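Local coordinates for 303aa long hypothetical esterase (Sulfolobus tokodaii, PDB 3AIN), which probably hydrolyses carboxylic esters, as a thermostable carboxylesterase of the hormone-sensitive-lipase-like group within the alpha/beta hydrolase fold, at residues 52-56 with 57-61; 84-87 with 88-92; 148-151 with 152-156. The protein carries 1 engineered substitution. One frame throughout, in Å; residues are numbered along the deposited sequence.

Contact 1: residues 52-56 with 57-61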
loop_
_atom_site.group_PDB
_atom_site.type_symbol
_atom_site.label_atom_id
_atom_site.label_comp_id
_atom_site.label_asym_id
_atom_site.label_seq_id
_atom_site.Cartn_x
_atom_site.Cartn_y
_atom_site.Cartn_z
ATOM N N GLN A 52 4.607 0.863 -29.110
ATOM C CA GLN A 52 5.543 1.963 -29.323
ATOM C C GLN A 52 5.775 2.729 -28.027
ATOM O O GLN A 52 6.910 3.109 -27.720
ATOM C CB GLN A 52 5.019 2.920 -30.397
ATOM C CG GLN A 52 4.883 2.270 -31.760
ATOM C CD GLN A 52 4.287 3.219 -32.772
ATOM O OE1 GLN A 52 4.632 4.400 -32.773
ATOM N NE2 GLN A 52 3.249 2.767 -33.489
ATOM N N PHE A 53 4.684 3.067 -27.340
ATOM C CA PHE A 53 4.814 3.824 -26.098
ATOM C C PHE A 53 5.616 3.036 -25.068
ATOM O O PHE A 53 6.357 3.629 -24.286
ATOM C CB PHE A 53 3.454 4.228 -25.534
ATOM C CG PHE A 53 2.982 5.574 -26.002
ATOM C CD1 PHE A 53 3.625 6.729 -25.581
ATOM C CD2 PHE A 53 1.825 5.694 -26.754
ATOM C CE1 PHE A 53 3.196 7.982 -26.018
ATOM C CE2 PHE A 53 1.393 6.937 -27.206
ATOM C CZ PHE A 53 2.081 8.084 -26.839
ATOM N N SER A 54 5.498 1.711 -25.068
ATOM C CA SER A 54 6.276 0.870 -24.185
ATOM C C SER A 54 7.759 1.017 -24.342
ATOM O O SER A 54 8.451 0.785 -23.447
ATOM C CB SER A 54 5.931 -0.620 -24.329
ATOM O OG SER A 54 6.668 -1.276 -25.288
ATOM N N SER A 55 8.227 1.395 -25.518
ATOM C CA SER A 55 9.663 1.431 -25.719
ATOM C C SER A 55 10.296 2.689 -25.134
ATOM O O SER A 55 11.477 2.850 -25.143
ATOM C CB SER A 55 10.006 1.262 -27.191
ATOM O OG SER A 55 9.698 2.417 -27.835
ATOM N N LEU A 56 9.460 3.543 -24.595
ATOM C CA LEU A 56 9.900 4.739 -23.929
ATOM C C LEU A 56 10.135 4.439 -22.473
ATOM O O LEU A 56 10.727 5.211 -21.811
ATOM C CB LEU A 56 8.817 5.797 -24.014
ATOM C CG LEU A 56 8.496 6.307 -25.395
ATOM C CD1 LEU A 56 7.756 7.596 -25.324
ATOM C CD2 LEU A 56 9.706 6.427 -26.205
ATOM N N THR A 57 9.614 3.323 -22.001
ATOM C CA THR A 57 9.609 2.943 -20.600
ATOM C C THR A 57 10.751 1.978 -20.318
ATOM O O THR A 57 10.863 0.996 -20.975
ATOM C CB THR A 57 8.344 2.226 -20.257
ATOM O OG1 THR A 57 7.213 3.065 -20.493
ATOM C CG2 THR A 57 8.374 1.805 -18.842
ATOM N N PRO A 58 11.606 2.242 -19.340
ATOM C CA PRO A 58 12.764 1.356 -19.153
ATOM C C PRO A 58 12.370 -0.030 -18.776
ATOM O O PRO A 58 11.430 -0.202 -18.053
ATOM C CB PRO A 58 13.536 2.011 -18.030
ATOM C CG PRO A 58 13.156 3.420 -18.109
ATOM C CD PRO A 58 11.698 3.428 -18.485
ATOM N N ARG A 59 13.074 -0.993 -19.331
ATOM C CA ARG A 59 12.852 -2.405 -19.015
ATOM C C ARG A 59 13.924 -2.862 -18.037
ATOM O O ARG A 59 15.103 -2.900 -18.396
ATOM C CB ARG A 59 12.911 -3.256 -20.298
ATOM C CG ARG A 59 11.667 -3.108 -21.183
ATOM C CD ARG A 59 11.870 -3.664 -22.584
ATOM N NE ARG A 59 10.600 -3.891 -23.287
ATOM C CZ ARG A 59 9.866 -2.930 -23.845
ATOM N NH1 ARG A 59 10.231 -1.665 -23.720
ATOM N NH2 ARG A 59 8.679 -3.219 -24.361
ATOM N N GLU A 60 13.536 -3.072 -16.777
ATOM C CA GLU A 60 14.449 -3.596 -15.753
ATOM C C GLU A 60 15.033 -4.916 -16.200
ATOM O O GLU A 60 14.306 -5.809 -16.648
ATOM C CB GLU A 60 13.718 -3.767 -14.410
ATOM C CG GLU A 60 13.302 -2.448 -13.784
ATOM C CD GLU A 60 12.597 -2.599 -12.455
ATOM O OE1 GLU A 60 12.625 -3.699 -11.852
ATOM O OE2 GLU A 60 12.219 -1.552 -11.899
ATOM N N GLU A 61 16.324 -5.117 -15.913
ATOM C CA GLU A 61 16.924 -6.423 -16.070
ATOM C C GLU A 61 16.257 -7.413 -15.117
ATOM O O GLU A 61 16.042 -7.119 -13.943
ATOM C CB GLU A 61 18.428 -6.345 -15.742
ATOM C CG GLU A 61 19.258 -7.440 -16.375
ATOM C CD GLU A 61 20.753 -7.163 -16.280
ATOM O OE1 GLU A 61 21.186 -6.057 -16.672
ATOM O OE2 GLU A 61 21.480 -8.022 -15.738
#
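R59 reaches back over the turn that follows helix 43-54 and grips S54 with two nitrogens. Its CB starts the chain in the loop, and CG stands beside the backbone N (chi1 -74°). From CG to NE the chain is extended, which carries the guanidinium back to the helix end. NE turns elsewhere and forms a salt bridge with D110. R59 CZ lies 3.9 Å from S54 OG. R59 NH1 bonds to S54 O at 3.0 Å, bent, from above the carbonyl plane. R59 NH1 also packs against S55 CA at 3.7 Å. R59 NH2 bonds to S54 OG at 2.9 Å, nearly straight at 165°, with the hydroxyl oxygen in the guanidinium plane. The same hydroxyl is also hydrogen-bonded to K51 O, one turn back in the helix.

The backbone adds a type I beta turn from S54 to T57. T57 N donates to S54 O at 3.1 Å, from the face of the carbonyl opposite NH1. S54 O therefore holds two donors at once. Two residues before S54, Q52 O also takes two donors, S55 N and S55 OG.

The carbonyl and hydroxyl of S54 are neutral acceptors, and D110 supplies a countercharge. The positive guanidinium probably suits the carbonyl end of the helix, where the helix dipole would have its negative end, and its two-point hold ties the loop to that end.

Contact 2: residues 84-87 with 88-92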
loop_
_atom_site.group_PDB
_atom_site.type_symbol
_atom_site.label_atom_id
_atom_site.label_comp_id
_atom_site.label_asym_id
_atom_site.label_seq_id
_atom_site.Cartn_x
_atom_site.Cartn_y
_atom_site.Cartn_z
ATOM N N PRO A 84 13.174 -14.150 -11.768
ATOM C CA PRO A 84 13.851 -13.102 -11.016
ATOM C C PRO A 84 15.339 -13.405 -10.927
ATOM O O PRO A 84 15.790 -14.450 -11.413
ATOM C CB PRO A 84 13.225 -13.216 -9.630
ATOM C CG PRO A 84 12.874 -14.644 -9.505
ATOM C CD PRO A 84 12.447 -15.081 -10.888
ATOM N N LYS A 85 16.077 -12.496 -10.292
ATOM C CA LYS A 85 17.527 -12.598 -10.207
ATOM C C LYS A 85 17.935 -13.518 -9.058
ATOM O O LYS A 85 19.112 -13.828 -8.907
ATOM C CB LYS A 85 18.154 -11.204 -10.013
ATOM C CG LYS A 85 17.762 -10.147 -11.025
ATOM C CD LYS A 85 17.466 -8.818 -10.303
ATOM C CE LYS A 85 17.826 -7.596 -11.135
ATOM N NZ LYS A 85 19.275 -7.566 -11.460
ATOM N N THR A 86 16.994 -13.816 -8.167
ATOM C CA THR A 86 17.254 -14.648 -7.006
ATOM C C THR A 86 17.277 -16.116 -7.401
ATOM O O THR A 86 16.799 -16.492 -8.480
ATOM C CB THR A 86 16.181 -14.458 -5.925
ATOM O OG1 THR A 86 14.882 -14.744 -6.472
ATOM C CG2 THR A 86 16.213 -13.020 -5.385
ATOM N N GLN A 87 17.712 -16.966 -6.476
ATOM C CA GLN A 87 17.692 -18.393 -6.744
ATOM C C GLN A 87 16.383 -19.036 -6.256
ATOM O O GLN A 87 15.720 -18.506 -5.360
ATOM C CB GLN A 87 18.942 -19.060 -6.162
ATOM C CG GLN A 87 18.676 -20.239 -5.245
ATOM C CD GLN A 87 19.957 -20.945 -4.835
ATOM O OE1 GLN A 87 20.960 -20.893 -5.551
ATOM N NE2 GLN A 87 19.972 -21.483 -3.618
ATOM N N GLY A 88 15.906 -20.037 -6.994
ATOM C CA GLY A 88 14.654 -20.716 -6.647
ATOM C C GLY A 88 14.852 -21.676 -5.492
ATOM O O GLY A 88 15.957 -21.752 -4.952
ATOM N N PRO A 89 13.782 -22.377 -5.070
ATOM C CA PRO A 89 12.500 -22.426 -5.786
ATOM C C PRO A 89 11.726 -21.107 -5.673
ATOM O O PRO A 89 11.995 -20.308 -4.772
ATOM C CB PRO A 89 11.733 -23.536 -5.064
ATOM C CG PRO A 89 12.810 -24.368 -4.404
ATOM C CD PRO A 89 13.827 -23.371 -3.980
ATOM N N TYR A 90 10.646 -21.013 -6.449
ATOM C CA TYR A 90 9.903 -19.767 -6.606
ATOM C C TYR A 90 8.417 -19.981 -6.336
ATOM O O TYR A 90 7.885 -21.087 -6.509
ATOM C CB TYR A 90 10.066 -19.211 -8.026
ATOM C CG TYR A 90 11.503 -19.018 -8.475
ATOM C CD1 TYR A 90 12.309 -18.023 -7.898
ATOM C CD2 TYR A 90 12.039 -19.788 -9.494
ATOM C CE1 TYR A 90 13.593 -17.798 -8.334
ATOM C CE2 TYR A 90 13.342 -19.558 -9.959
ATOM C CZ TYR A 90 14.119 -18.580 -9.346
ATOM O OH TYR A 90 15.364 -18.293 -9.840
ATOM N N GLY A 91 7.715 -18.874 -6.112
ATOM C CA GLY A 91 6.300 -18.794 -6.428
ATOM C C GLY A 91 6.127 -18.281 -7.837
ATOM O O GLY A 91 7.091 -17.793 -8.440
ATOM N N VAL A 92 4.961 -18.544 -8.427
ATOM C CA VAL A 92 4.696 -18.164 -9.819
ATOM C C VAL A 92 3.441 -17.295 -9.868
ATOM O O VAL A 92 2.426 -17.635 -9.252
ATOM C CB VAL A 92 4.417 -19.413 -10.702
ATOM C CG1 VAL A 92 4.219 -18.999 -12.159
ATOM C CG2 VAL A 92 5.591 -20.411 -10.585
HETATM O O HOH W 1 13.302 -17.836 -4.243
#
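Y90 folds back across its own loop and lays its ring between P84 and G88. Apolar packing holds both ring faces. P84 CG touches Y90 CE1 at 3.4 Å. P84 CD sits over one face of the Y90 ring, 4.2 Å from the ring centroid and 22° off the normal, a CH-pi contact. It is displaced from the centre toward the rim. The two side chains approach from opposite directions. The other face of the ring meets backbone: G88 CA stands 3.4 Å above the plane of the Y90 ring, over its middle. The ring is thus sandwiched between a proline and a glycine. CG of Y90 lies beside the backbone N (chi1 -55°), and this turns the ring back toward residues 84-87. Q87 C approaches Y90 CE1 obliquely at 3.7 Å. T86 OG1 adds van der Waals packing, 3.8 Å from Y90 CE1.

The loop joins strand 76-83 to strand 92-96 of the central sheet of the alpha/beta hydrolase fold. These strands are not neighbours: strand 123-127 lies between them, and the side chain of Y90 packs on its V123. On the helix side, P84 packs on T117 of helix 110-120.

The polar contacts lie at the rim and along the backbone. Y90 OH donates to T86 O at 2.7 Å. The acceptor lies in the ring plane, at the edge, and the hydroxyl is tilted 20° from the carbonyl plane. This bond fixes the outer end of the ring.

A water bridges two backbone carbonyls of the bend. It donates to Q87 O at 2.7 Å and to P89 O at 2.8 Å, so it spans the cis peptide bond that joins G88 to P89.

Contact 3: residues 148-151 with 152-156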
loop_
_atom_site.group_PDB
_atom_site.type_symbol
_atom_site.label_atom_id
_atom_site.label_comp_id
_atom_site.label_asym_id
_atom_site.label_seq_id
_atom_site.Cartn_x
_atom_site.Cartn_y
_atom_site.Cartn_z
ATOM N N LEU A 148 -3.723 -20.650 -16.763
ATOM C CA LEU A 148 -3.497 -20.887 -15.356
ATOM C C LEU A 148 -3.414 -22.378 -15.036
ATOM O O LEU A 148 -2.591 -22.794 -14.375
ATOM C CB LEU A 148 -4.584 -20.242 -14.522
ATOM C CG LEU A 148 -4.555 -20.367 -13.012
ATOM C CD1 LEU A 148 -4.980 -21.708 -12.682
ATOM C CD2 LEU A 148 -3.220 -20.119 -12.442
ATOM N N LYS A 149 -4.357 -23.125 -15.544
ATOM C CA LYS A 149 -4.405 -24.546 -15.278
ATOM C C LYS A 149 -3.138 -25.223 -15.783
ATOM O O LYS A 149 -2.602 -26.009 -15.144
ATOM C CB LYS A 149 -5.635 -25.179 -15.915
ATOM C CG LYS A 149 -5.755 -26.668 -15.794
ATOM C CD LYS A 149 -7.076 -27.132 -16.455
ATOM C CE LYS A 149 -7.091 -27.079 -18.021
ATOM N NZ LYS A 149 -7.890 -26.022 -18.830
ATOM N N TRP A 150 -2.711 -24.877 -16.976
ATOM C CA TRP A 150 -1.466 -25.415 -17.469
ATOM C C TRP A 150 -0.294 -25.024 -16.569
ATOM O O TRP A 150 0.544 -25.824 -16.265
ATOM C CB TRP A 150 -1.214 -24.992 -18.923
ATOM C CG TRP A 150 0.014 -25.596 -19.552
ATOM C CD1 TRP A 150 0.076 -26.730 -20.296
ATOM C CD2 TRP A 150 1.346 -25.090 -19.500
ATOM N NE1 TRP A 150 1.359 -26.964 -20.704
ATOM C CE2 TRP A 150 2.159 -25.981 -20.208
ATOM C CE3 TRP A 150 1.938 -24.014 -18.876
ATOM C CZ2 TRP A 150 3.497 -25.787 -20.334
ATOM C CZ3 TRP A 150 3.256 -23.831 -19.012
ATOM C CH2 TRP A 150 4.027 -24.696 -19.748
ATOM N N VAL A 151 -0.230 -23.754 -16.173
ATOM C CA VAL A 151 0.871 -23.382 -15.284
ATOM C C VAL A 151 0.837 -24.158 -13.963
ATOM O O VAL A 151 1.871 -24.600 -13.464
ATOM C CB VAL A 151 0.926 -21.843 -15.013
ATOM C CG1 VAL A 151 1.969 -21.539 -13.946
ATOM C CG2 VAL A 151 1.308 -21.124 -16.300
ATOM N N TYR A 152 -0.359 -24.324 -13.393
ATOM C CA TYR A 152 -0.510 -25.006 -12.119
ATOM C C TYR A 152 -0.018 -26.454 -12.276
ATOM O O TYR A 152 0.596 -27.010 -11.370
ATOM C CB TYR A 152 -1.993 -25.030 -11.728
ATOM C CG TYR A 152 -2.291 -25.644 -10.377
ATOM C CD1 TYR A 152 -2.118 -24.914 -9.202
ATOM C CD2 TYR A 152 -2.901 -26.885 -10.292
ATOM C CE1 TYR A 152 -2.477 -25.443 -7.967
ATOM C CE2 TYR A 152 -3.246 -27.430 -9.062
ATOM C CZ TYR A 152 -3.075 -26.690 -7.917
ATOM O OH TYR A 152 -3.477 -27.218 -6.710
ATOM N N ASN A 153 -0.350 -27.039 -13.412
ATOM C CA ASN A 153 -0.046 -28.448 -13.657
ATOM C C ASN A 153 1.381 -28.664 -14.171
ATOM O O ASN A 153 1.809 -29.811 -14.329
ATOM C CB ASN A 153 -1.059 -29.032 -14.641
ATOM C CG ASN A 153 -2.393 -29.353 -13.979
ATOM O OD1 ASN A 153 -2.487 -29.436 -12.754
ATOM N ND2 ASN A 153 -3.408 -29.618 -14.797
ATOM N N ASN A 154 2.113 -27.578 -14.437
ATOM C CA ASN A 154 3.471 -27.661 -14.971
ATOM C C ASN A 154 4.472 -26.787 -14.190
ATOM O O ASN A 154 5.546 -26.464 -14.696
ATOM C CB ASN A 154 3.503 -27.307 -16.448
ATOM C CG ASN A 154 2.805 -28.350 -17.317
ATOM O OD1 ASN A 154 3.417 -29.354 -17.709
ATOM N ND2 ASN A 154 1.512 -28.156 -17.569
ATOM N N SER A 155 4.134 -26.525 -12.934
ATOM C CA SER A 155 4.855 -25.548 -12.100
ATOM C C SER A 155 6.293 -25.971 -11.868
ATOM O O SER A 155 7.161 -25.128 -11.765
ATOM C CB SER A 155 4.156 -25.343 -10.751
ATOM O OG SER A 155 4.200 -26.513 -9.939
ATOM N N GLU A 156 6.566 -27.274 -11.981
ATOM C CA GLU A 156 7.927 -27.764 -11.800
ATOM C C GLU A 156 8.872 -27.311 -12.913
ATOM O O GLU A 156 10.073 -27.165 -12.678
ATOM C CB GLU A 156 7.936 -29.308 -11.653
ATOM C CG GLU A 156 7.147 -29.839 -10.427
ATOM C CD GLU A 156 7.754 -29.449 -9.064
ATOM O OE1 GLU A 156 7.090 -29.689 -8.039
ATOM O OE2 GLU A 156 8.929 -29.040 -9.001
#
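W150 and N154 meet at the C-terminal end of helix 139-153, which packs against the central sheet of the alpha/beta hydrolase fold. The amide of N154 lies over one face of the indole. The two planes are 24° apart and stacked. N154 ND2 lies 3.3 Å above the W150 ring plane, offset toward the rim. N154 CB adds a CH-pi contact, almost straight over the six-membered ring. CG of W150 is anti to the backbone N (chi1 -176°), which brings the indole face against the N154 amide.

This is the close part of the contact. The backbone bonds of the helix run on here: Y152 N donates to L148 O at 2.9 Å, and N153 N to K149 O at 3.0 Å. The helix then ends, and N154 N bonds to V151 O from above the carbonyl plane. On the sheet side, L148 and V151 pack on V94, and W150 packs on I68 and I70 of strand 64-71.

The outer side is looser. N153 is exposed. Between the side chains, which cross obliquely, N153 ND2 and K149 CG are 3.9 Å apart. The amine of K149 turns back to a salt bridge with D146.

The stacked amide also bonds to the backbone at the last turn: N154 ND2 donates to W150 O at 2.8 Å and 165°, with the oxygen in the amide plane.

Overall arrangement
The three contacts follow in series along the chain. Contact 1 ends helix 43-54 and leads toward strand 64-71. Contact 2 links strands 76-83 and 92-96. Contact 3 ends helix 139-153, before strand 164-169. Contacts 1 and 2 have centres about 23 Å apart, yet E61 O and K85 CE touch at 3.4 Å. Both also pack on helix 110-120. Contacts 2 and 3 are closer, about 16 Å between centres, and V92 CG1 meets V151 CG1 at 3.8 Å. Contacts 1 and 3 do not touch; their nearest atoms are about 20 Å apart. All three lie at connections or helix ends around the central sheet, away from the centre of the chain.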